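Local coordinates for protein botulinum neurotoxin type C1 (Clostridium botulinum, PDB 3N7K) that probably binds gangliosides on neurons through its receptor-binding domain, the step that would direct this clostridial neurotoxin to its target cells, at residues A[351-356]-A[364-369]. Sequence-based numbering, arbitrary orientation.
Sequences FQIQPM and SQIFKS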
loop_
_atom_site.group_PDB
_atom_site.type_symbol
_atom_site.label_atom_id
_atom_site.label_comp_id
_atom_site.label_asym_id
_atom_site.label_seq_id
_atom_site.Cartn_x
_atom_site.Cartn_y
_atom_site.Cartn_z
ATOM N N PHE A 351 4.589 -15.934 -18.135
ATOM C CA PHE A 351 3.463 -15.082 -17.788
ATOM C C PHE A 351 3.813 -13.611 -17.975
ATOM O O PHE A 351 4.979 -13.237 -18.044
ATOM C CB PHE A 351 3.067 -15.302 -16.329
ATOM C CG PHE A 351 2.695 -16.724 -15.999
ATOM C CD1 PHE A 351 3.674 -17.656 -15.643
ATOM C CD2 PHE A 351 1.350 -17.132 -16.011
ATOM C CE1 PHE A 351 3.322 -18.981 -15.300
ATOM C CE2 PHE A 351 0.992 -18.446 -15.671
ATOM C CZ PHE A 351 1.984 -19.373 -15.314
ATOM N N GLN A 352 2.785 -12.781 -18.070
ATOM C CA GLN A 352 2.959 -11.345 -18.217
ATOM C C GLN A 352 2.206 -10.721 -17.064
ATOM O O GLN A 352 1.038 -11.029 -16.835
ATOM C CB GLN A 352 2.368 -10.849 -19.527
ATOM C CG GLN A 352 2.636 -9.372 -19.768
ATOM C CD GLN A 352 2.016 -8.875 -21.060
ATOM O OE1 GLN A 352 0.785 -8.808 -21.184
ATOM N NE2 GLN A 352 2.861 -8.525 -22.033
ATOM N N ILE A 353 2.879 -9.844 -16.342
ATOM C CA ILE A 353 2.298 -9.203 -15.187
ATOM C C ILE A 353 1.718 -7.822 -15.511
ATOM O O ILE A 353 2.220 -7.102 -16.387
ATOM C CB ILE A 353 3.368 -9.110 -14.076
ATOM C CG1 ILE A 353 2.724 -8.797 -12.728
ATOM C CG2 ILE A 353 4.420 -8.071 -14.447
ATOM C CD1 ILE A 353 3.697 -8.985 -11.590
ATOM N N GLN A 354 0.650 -7.469 -14.799
ATOM C CA GLN A 354 -0.026 -6.187 -14.984
ATOM C C GLN A 354 -0.404 -5.567 -13.633
ATOM O O GLN A 354 -1.054 -6.204 -12.806
ATOM C CB GLN A 354 -1.286 -6.386 -15.824
ATOM C CG GLN A 354 -1.441 -5.429 -16.981
ATOM C CD GLN A 354 -0.367 -5.589 -18.038
ATOM O OE1 GLN A 354 0.666 -4.925 -17.985
ATOM N NE2 GLN A 354 -0.603 -6.475 -19.006
ATOM N N PRO A 355 -0.006 -4.305 -13.401
ATOM C CA PRO A 355 -0.330 -3.648 -12.133
ATOM C C PRO A 355 -1.834 -3.602 -11.958
ATOM O O PRO A 355 -2.583 -3.382 -12.909
ATOM C CB PRO A 355 0.285 -2.264 -12.295
ATOM C CG PRO A 355 0.104 -2.002 -13.759
ATOM C CD PRO A 355 0.499 -3.328 -14.384
ATOM N N MET A 356 -2.270 -3.808 -10.727
ATOM C CA MET A 356 -3.678 -3.821 -10.420
ATOM C C MET A 356 -3.836 -3.385 -8.979
ATOM O O MET A 356 -3.799 -4.204 -8.068
ATOM C CB MET A 356 -4.201 -5.239 -10.623
ATOM C CG MET A 356 -5.552 -5.487 -10.039
ATOM S SD MET A 356 -6.619 -4.181 -10.544
ATOM C CE MET A 356 -7.238 -4.874 -12.088
ATOM N N SER A 364 -1.929 -7.343 -8.432
ATOM C CA SER A 364 -1.565 -7.397 -9.840
ATOM C C SER A 364 -2.360 -8.474 -10.559
ATOM O O SER A 364 -3.165 -9.175 -9.954
ATOM C CB SER A 364 -0.061 -7.691 -9.994
ATOM O OG SER A 364 0.274 -9.018 -9.598
ATOM N N GLN A 365 -2.141 -8.586 -11.861
ATOM C CA GLN A 365 -2.805 -9.606 -12.650
ATOM C C GLN A 365 -1.744 -10.332 -13.460
ATOM O O GLN A 365 -0.912 -9.709 -14.120
ATOM C CB GLN A 365 -3.873 -8.982 -13.547
ATOM C CG GLN A 365 -5.261 -9.054 -12.918
ATOM C CD GLN A 365 -6.260 -8.063 -13.491
ATOM O OE1 GLN A 365 -7.464 -8.217 -13.296
ATOM N NE2 GLN A 365 -5.767 -7.031 -14.180
ATOM N N ILE A 366 -1.754 -11.658 -13.376
ATOM C CA ILE A 366 -0.774 -12.462 -14.086
ATOM C C ILE A 366 -1.445 -13.187 -15.232
ATOM O O ILE A 366 -2.424 -13.916 -15.038
ATOM C CB ILE A 366 -0.144 -13.526 -13.178
ATOM C CG1 ILE A 366 -0.185 -13.077 -11.707
ATOM C CG2 ILE A 366 1.270 -13.835 -13.689
ATOM C CD1 ILE A 366 0.889 -12.151 -11.284
ATOM N N PHE A 367 -0.897 -13.003 -16.423
ATOM C CA PHE A 367 -1.464 -13.623 -17.606
ATOM C C PHE A 367 -0.510 -14.631 -18.209
ATOM O O PHE A 367 0.699 -14.513 -18.054
ATOM C CB PHE A 367 -1.789 -12.547 -18.628
ATOM C CG PHE A 367 -2.740 -11.520 -18.123
ATOM C CD1 PHE A 367 -4.090 -11.595 -18.431
ATOM C CD2 PHE A 367 -2.291 -10.490 -17.306
ATOM C CE1 PHE A 367 -4.986 -10.655 -17.930
ATOM C CE2 PHE A 367 -3.175 -9.544 -16.795
ATOM C CZ PHE A 367 -4.525 -9.627 -17.108
ATOM N N LYS A 368 -1.061 -15.627 -18.892
ATOM C CA LYS A 368 -0.245 -16.645 -19.528
ATOM C C LYS A 368 0.061 -16.176 -20.950
ATOM O O LYS A 368 -0.846 -15.965 -21.758
ATOM C CB LYS A 368 -0.998 -17.988 -19.542
ATOM C CG LYS A 368 -0.180 -19.174 -20.050
ATOM C CD LYS A 368 0.846 -19.650 -19.034
ATOM C CE LYS A 368 1.967 -20.424 -19.713
ATOM N NZ LYS A 368 2.895 -19.523 -20.450
ATOM N N SER A 369 1.344 -15.995 -21.247
ATOM C CA SER A 369 1.753 -15.549 -22.573
ATOM C C SER A 369 2.881 -16.390 -23.156
ATOM O O SER A 369 3.384 -17.322 -22.522
ATOM C CB SER A 369 2.204 -14.086 -22.524
ATOM O OG SER A 369 3.404 -13.931 -21.785
#
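Phe351 and Lys368 pair at one end of an antiparallel beta hairpin, strands 351-358 and 361-369, in the C-terminal, beta-trefoil part of the receptor-binding domain. The strand directions differ by 154° over these segments. From Lys368 CB, CG leaves anti to the backbone N (chi1 -174°). A bend at chi2 then carries the chain across the Phe351 ring, where CD lies over one face in a CH-pi contact, 3.6 Å from Phe351 CE2. CE carries the chain on, and a second bend, at chi4, places NZ almost on the ring normal but 5.0 Å from the centroid, at most a weak attraction; its ammonium group is held instead by the backbone oxygens of Ile350 and Asp347, with a weak bond to Ser369 O. Toward the middle of the hairpin on the same sheet face, Ile366 CG2 reaches Phe351 CB at 3.5 Å and its CD1 meets Ile353 CG1; Leu303 and Phe305 of strand 302-308 also pack against these isoleucines. The opposite face carries Gln352, Gln354, Gln365 and Phe367, with Phe367 also resting on Ile376 and Ile379 of strand 376-387. Backbone bonds in both directions join Gln354 with Gln365; the N-H...O angle from Gln354 N to Gln365 O is only 136°. In the Gln352-Phe367 pair the bond from Gln352 N to Phe367 O is less certain. Gln352 O accepts Phe367 N at 2.8 Å and also lies in the plane of the Phe367 ring, at its edge, 3.4 Å from Phe367 CD2.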